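Local coordinates for protein adhesin (Neisseria meningitidis, PDB 5MY7) that probably acts as an adhesin and as an inhibitor of lysozyme, at residues K31-Y36 against K45-F50; L92-M97 against Q105-T110. All blocks are in the same frame, centred on the assembly; numbering follows the deposited sequence.

Contact 1 of 2, residues K31-Y36 against K45-F50; sequences KKTVSY and KVTYGF
Val-34 and Val-46 exchange two backbone hydrogen bonds at the middle of an antiparallel beta hairpin, Val-34 N to Val-46 O and Val-46 N to Val-34 O, each 2.9 Å. Lys-32 and Tyr-48 form the next hydrogen-bonded pair, and Thr-33 with Thr-47 makes the non-hydrogen-bonded pair between them; the strand axes, at 156°, confirm the antiparallel course.

The tightly packed part holds Val-34, Tyr-36, Val-46 and Tyr-48. The two tyrosines reach toward each other tip to tip, Tyr-48 OH donating to Tyr-36 OH at 2.8 Å, with the acceptor near the plane of the Tyr-48 ring. Val-34 CG1 lies over one face of the Tyr-36 ring and Val-46 CG1 over one face of the Tyr-48 ring, both offset toward the rim, so each ring is backed by a valine of its own strand. Across the strands, Val-46 CG2 reaches Tyr-36 CE1 at 3.9 Å. Ile-107 of strand 107-110 packs on Tyr-36, Val-46 and Tyr-48, so these side chains point inward. Farther along this face Lys-32, its CG 3.9 Å from Phe-50 CE2, leads out to solvent.

On the opposite face Lys-31, Ser-35 and Lys-45 are exposed, Thr-33 is partly so and Thr-47 is buried. The extended Lys-31 chain carries its amine off the partner strand. Thr-33 OG1 and Thr-47 OG1 share a hydrogen bond of 2.8 Å, in which either may donate. Local crowding occurs beside it: Lys-45 CG, anti to its backbone N (chi1 -170°), presses on Thr-33 CG2 at 3.3 Å, closer than usual for two carbons.

Contact 2 of 2, residues L92-M97 against Q105-T110; sequences LGTGVM and QPIMIT
Gly-93 and Met-108 pair through both of their backbone polar groups, Gly-93 N to Met-108 O at 2.9 Å and Met-108 N to Gly-93 O at 3.0 Å, and so fix the antiparallel register of two central strands in a four-stranded sheet. The strand axes make an angle of 159°, and the neighbouring pair, Leu-92 with Ile-109, is non-hydrogen-bonded.

Beyond this pair, toward Gly-95, backbone-to-backbone bonding between the segments stops, the chains separate at Gly-95, and a side chain takes over. Thr-94 OG1, anti to its backbone N (chi1 -168°), donates to Pro-106 O at 2.8 Å, tilted 31° from the carbonyl plane. Thr-94 OG1 also lies 3.3 Å from Gln-105 CB and touches Ile-107 CG2. On the face of Leu-92 and Ile-109 the contact is apolar: Leu-92 CD1 meets Ile-107 CD1 at 3.9 Å and Ile-109 CG1 at 4.0 Å.

Further along, Met-97 and Gln-105 run alongside in opposing directions, the sulfur against the CG of the glutamine. A second shell positions these groups. Strand 82-84 flanks residues 92-94, with Thr-82 bonding the backbone of Thr-94 and, through its OG1, Gly-95 O; strand 116-121 flanks residues 107-110, while Val-46 of the facing sheet covers Leu-92 and Ile-107. Gly-95 N is buried here and has no partner in the model.

The amide of Gln-105 is gripped at both ends, which should hold its rotation: NE2 donates to Ser-101 O in the connecting loop, and a water that accepts from Val-96 N donates to Gln-105 OE1 at 2.9 Å.

Following the chain, contact 1 closes first, joining strands 31-37 and 43-50 across a short turn at one edge of the first sheet. Two further strands complete that sheet before contact 2 opens in the second, closing the loop between residues 97 and 105. The two are therefore in series and neither encloses the other. Their centres lie 12 Å apart, yet they touch: Tyr-48 OH is 3.5 Å from Ile-107 CG2, and Tyr-48 CZ is 3.6 Å from Met-97 CE. Tyr-102 and Arg-103, from the loop of contact 2, pack on Val-34. The Cys-38 to Cys-121 disulfide covalently joins the contact 1 turn to strand 116-121, neighbour of residues 107-110.

Contact 1 of 2, residues K31-Y36 against K45-F50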
loop_
_atom_site.group_PDB
_atom_site.type_symbol
_atom_site.label_atom_id
_atom_site.label_comp_id
_atom_site.label_asym_id
_atom_site.label_seq_id
_atom_site.Cartn_x
_atom_site.Cartn_y
_atom_site.Cartn_z
ATOM N N LYS A 31 9.031 9.891 5.284
ATOM C CA LYS A 31 7.650 9.520 4.943
ATOM C C LYS A 31 7.148 10.329 3.746
ATOM O O LYS A 31 7.477 11.505 3.610
ATOM C CB LYS A 31 6.720 9.811 6.130
ATOM C CG LYS A 31 7.060 9.095 7.423
ATOM C CD LYS A 31 6.103 9.509 8.526
ATOM C CE LYS A 31 6.518 8.869 9.825
ATOM N NZ LYS A 31 5.609 9.300 10.913
ATOM N N LYS A 32 6.338 9.668 2.916
ATOM C CA LYS A 32 5.591 10.352 1.818
ATOM C C LYS A 32 4.144 9.844 1.778
ATOM O O LYS A 32 3.907 8.634 1.841
ATOM C CB LYS A 32 6.230 10.080 0.431
ATOM C CG LYS A 32 7.698 10.454 0.258
ATOM C CD LYS A 32 7.941 11.962 0.284
ATOM C CE LYS A 32 9.426 12.266 0.433
ATOM N NZ LYS A 32 9.594 13.725 0.656
ATOM N N THR A 33 3.186 10.753 1.603
ATOM C CA THR A 33 1.751 10.404 1.644
ATOM C C THR A 33 1.103 10.612 0.270
ATOM O O THR A 33 1.356 11.648 -0.378
ATOM C CB THR A 33 1.041 11.217 2.738
ATOM O OG1 THR A 33 1.630 10.916 4.026
ATOM C CG2 THR A 33 -0.463 10.911 2.795
ATOM N N VAL A 34 0.273 9.661 -0.136
ATOM C CA VAL A 34 -0.468 9.705 -1.402
ATOM C C VAL A 34 -1.967 9.491 -1.095
ATOM O O VAL A 34 -2.327 8.576 -0.308
ATOM C CB VAL A 34 0.020 8.636 -2.439
ATOM C CG1 VAL A 34 -0.760 8.731 -3.742
ATOM C CG2 VAL A 34 1.506 8.783 -2.664
ATOM N N SER A 35 -2.831 10.347 -1.690
ATOM C CA SER A 35 -4.292 10.169 -1.602
ATOM C C SER A 35 -4.820 9.532 -2.877
ATOM O O SER A 35 -4.414 9.941 -3.978
ATOM C CB SER A 35 -4.992 11.540 -1.344
ATOM O OG SER A 35 -4.592 12.024 -0.078
ATOM N N TYR A 36 -5.697 8.530 -2.711
ATOM C CA TYR A 36 -6.256 7.717 -3.806
ATOM C C TYR A 36 -7.779 7.754 -3.901
ATOM O O TYR A 36 -8.454 7.946 -2.872
ATOM C CB TYR A 36 -5.861 6.235 -3.651
ATOM C CG TYR A 36 -4.362 5.971 -3.592
ATOM C CD1 TYR A 36 -3.684 6.026 -2.402
ATOM C CD2 TYR A 36 -3.645 5.607 -4.750
ATOM C CE1 TYR A 36 -2.295 5.787 -2.341
ATOM C CE2 TYR A 36 -2.284 5.374 -4.723
ATOM C CZ TYR A 36 -1.603 5.470 -3.500
ATOM O OH TYR A 36 -0.246 5.227 -3.416
ATOM N N LYS A 45 -5.968 7.292 2.101
ATOM C CA LYS A 45 -4.693 7.982 2.193
ATOM C C LYS A 45 -3.658 6.991 2.740
ATOM O O LYS A 45 -3.864 6.409 3.840
ATOM C CB LYS A 45 -4.830 9.195 3.125
ATOM C CG LYS A 45 -3.677 10.167 3.168
ATOM C CD LYS A 45 -4.025 11.440 3.986
ATOM C CE LYS A 45 -4.298 11.153 5.489
ATOM N NZ LYS A 45 -3.290 10.311 6.295
ATOM N N VAL A 46 -2.529 6.864 2.031
ATOM C CA VAL A 46 -1.464 5.916 2.426
ATOM C C VAL A 46 -0.143 6.643 2.569
ATOM O O VAL A 46 0.242 7.432 1.698
ATOM C CB VAL A 46 -1.276 4.760 1.378
ATOM C CG1 VAL A 46 -0.227 3.725 1.858
ATOM C CG2 VAL A 46 -2.618 4.090 1.100
ATOM N N THR A 47 0.550 6.371 3.687
ATOM C CA THR A 47 1.865 6.905 4.002
ATOM C C THR A 47 2.918 5.801 3.869
ATOM O O THR A 47 2.772 4.740 4.494
ATOM C CB THR A 47 1.886 7.546 5.400
ATOM O OG1 THR A 47 0.915 8.607 5.450
ATOM C CG2 THR A 47 3.300 8.104 5.738
ATOM N N TYR A 48 3.930 6.053 3.032
ATOM C CA TYR A 48 5.023 5.130 2.802
ATOM C C TYR A 48 6.272 5.600 3.528
ATOM O O TYR A 48 6.661 6.799 3.432
ATOM C CB TYR A 48 5.312 4.971 1.299
ATOM C CG TYR A 48 4.105 4.536 0.477
ATOM C CD1 TYR A 48 3.753 3.182 0.377
ATOM C CD2 TYR A 48 3.265 5.456 -0.164
ATOM C CE1 TYR A 48 2.641 2.762 -0.334
ATOM C CE2 TYR A 48 2.163 5.037 -0.891
ATOM C CZ TYR A 48 1.839 3.693 -0.963
ATOM O OH TYR A 48 0.735 3.249 -1.689
ATOM N N GLY A 49 6.917 4.653 4.233
ATOM C CA GLY A 49 8.248 4.883 4.811
ATOM C C GLY A 49 9.384 4.462 3.897
ATOM O O GLY A 49 9.305 3.414 3.233
ATOM N N PHE A 50 10.432 5.295 3.867
ATOM C CA PHE A 50 11.613 5.060 3.025
ATOM C C PHE A 50 12.893 5.098 3.850
ATOM O O PHE A 50 13.028 6.005 4.655
ATOM C CB PHE A 50 11.720 6.165 1.982
ATOM C CG PHE A 50 10.707 6.068 0.854
ATOM C CD1 PHE A 50 11.002 5.361 -0.311
ATOM C CD2 PHE A 50 9.482 6.706 0.950
ATOM C CE1 PHE A 50 10.086 5.276 -1.352
ATOM C CE2 PHE A 50 8.574 6.642 -0.082
ATOM C CZ PHE A 50 8.857 5.921 -1.226
#

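Contact 2 of 2, residues L92-M97 against Q105-T110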
loop_
_atom_site.group_PDB
_atom_site.type_symbol
_atom_site.label_atom_id
_atom_site.label_comp_id
_atom_site.label_asym_id
_atom_site.label_seq_id
_atom_site.Cartn_x
_atom_site.Cartn_y
_atom_site.Cartn_z
ATOM N N LEU A 92 -1.511 -4.729 1.115
ATOM C CA LEU A 92 -1.464 -3.728 0.041
ATOM C C LEU A 92 -0.554 -4.202 -1.097
ATOM O O LEU A 92 0.593 -4.591 -0.836
ATOM C CB LEU A 92 -1.051 -2.358 0.576
ATOM C CG LEU A 92 -1.107 -1.140 -0.399
ATOM C CD1 LEU A 92 -1.300 0.144 0.399
ATOM C CD2 LEU A 92 0.096 -0.964 -1.319
ATOM N N GLY A 93 -1.051 -4.148 -2.341
ATOM C CA GLY A 93 -0.246 -4.466 -3.522
ATOM C C GLY A 93 -0.130 -3.266 -4.485
ATOM O O GLY A 93 -1.128 -2.512 -4.697
ATOM N N THR A 94 1.083 -3.033 -4.975
ATOM C CA THR A 94 1.402 -1.904 -5.865
ATOM C C THR A 94 2.542 -2.262 -6.808
ATOM O O THR A 94 2.921 -3.439 -6.890
ATOM C CB THR A 94 1.680 -0.627 -5.051
ATOM O OG1 THR A 94 1.713 0.523 -5.939
ATOM C CG2 THR A 94 2.952 -0.716 -4.249
ATOM N N GLY A 95 3.031 -1.288 -7.575
ATOM C CA GLY A 95 4.184 -1.490 -8.427
ATOM C C GLY A 95 5.515 -1.375 -7.703
ATOM O O GLY A 95 5.637 -1.646 -6.492
ATOM N N VAL A 96 6.548 -1.057 -8.463
ATOM C CA VAL A 96 7.861 -0.814 -7.902
ATOM C C VAL A 96 7.882 0.618 -7.334
ATOM O O VAL A 96 7.463 1.575 -8.002
ATOM C CB VAL A 96 8.994 -1.065 -8.906
ATOM C CG1 VAL A 96 10.342 -0.922 -8.189
ATOM C CG2 VAL A 96 8.874 -2.464 -9.490
ATOM N N MET A 97 8.349 0.733 -6.090
ATOM C CA MET A 97 8.282 1.982 -5.300
ATOM C C MET A 97 9.670 2.528 -5.020
ATOM O O MET A 97 10.432 1.924 -4.296
ATOM C CB MET A 97 7.566 1.700 -3.976
ATOM C CG MET A 97 6.155 1.177 -4.130
ATOM S SD MET A 97 5.024 2.357 -4.911
ATOM C CE MET A 97 4.357 3.225 -3.506
ATOM N N GLN A 105 2.024 5.107 -9.102
ATOM C CA GLN A 105 1.631 3.700 -9.066
ATOM C C GLN A 105 0.160 3.519 -8.659
ATOM O O GLN A 105 -0.305 4.227 -7.741
ATOM C CB GLN A 105 2.501 2.885 -8.078
ATOM C CG GLN A 105 3.991 2.870 -8.394
ATOM C CD GLN A 105 4.276 2.517 -9.841
ATOM O OE1 GLN A 105 3.906 1.458 -10.301
ATOM N NE2 GLN A 105 4.935 3.432 -10.576
ATOM N N PRO A 106 -0.571 2.599 -9.309
ATOM C CA PRO A 106 -1.885 2.219 -8.783
ATOM C C PRO A 106 -1.729 1.326 -7.539
ATOM O O PRO A 106 -0.657 0.714 -7.368
ATOM C CB PRO A 106 -2.504 1.443 -9.940
ATOM C CG PRO A 106 -1.295 0.718 -10.540
ATOM C CD PRO A 106 -0.130 1.700 -10.401
ATOM N N ILE A 107 -2.768 1.200 -6.709
ATOM C CA ILE A 107 -2.746 0.261 -5.570
ATOM C C ILE A 107 -4.033 -0.549 -5.451
ATOM O O ILE A 107 -5.084 -0.191 -6.037
ATOM C CB ILE A 107 -2.441 0.948 -4.196
ATOM C CG1 ILE A 107 -3.645 1.738 -3.608
ATOM C CG2 ILE A 107 -1.183 1.790 -4.238
ATOM C CD1 ILE A 107 -3.458 2.154 -2.135
ATOM N N MET A 108 -3.964 -1.630 -4.682
ATOM C CA MET A 108 -5.152 -2.344 -4.165
ATOM C C MET A 108 -4.908 -2.756 -2.732
ATOM O O MET A 108 -3.725 -2.926 -2.340
ATOM C CB MET A 108 -5.518 -3.531 -5.029
ATOM C CG MET A 108 -4.405 -4.599 -5.098
ATOM S SD MET A 108 -4.727 -5.947 -6.258
ATOM C CE MET A 108 -4.868 -5.294 -7.879
ATOM N N ILE A 109 -5.984 -2.879 -1.930
ATOM C CA ILE A 109 -5.887 -3.354 -0.534
ATOM C C ILE A 109 -6.929 -4.454 -0.328
ATOM O O ILE A 109 -8.144 -4.286 -0.616
ATOM C CB ILE A 109 -6.096 -2.229 0.516
ATOM C CG1 ILE A 109 -5.093 -1.066 0.310
ATOM C CG2 ILE A 109 -5.964 -2.766 1.934
ATOM C CD1 ILE A 109 -5.340 0.185 1.149
ATOM N N THR A 110 -6.434 -5.605 0.203
ATOM C CA THR A 110 -7.238 -6.754 0.503
ATOM C C THR A 110 -7.378 -6.883 2.025
ATOM O O THR A 110 -6.412 -6.704 2.768
ATOM C CB THR A 110 -6.602 -8.033 -0.119
ATOM O OG1 THR A 110 -6.450 -7.878 -1.535
ATOM C CG2 THR A 110 -7.479 -9.233 0.121
HETATM O O HOH W 1 6.175 -0.017 -11.258
#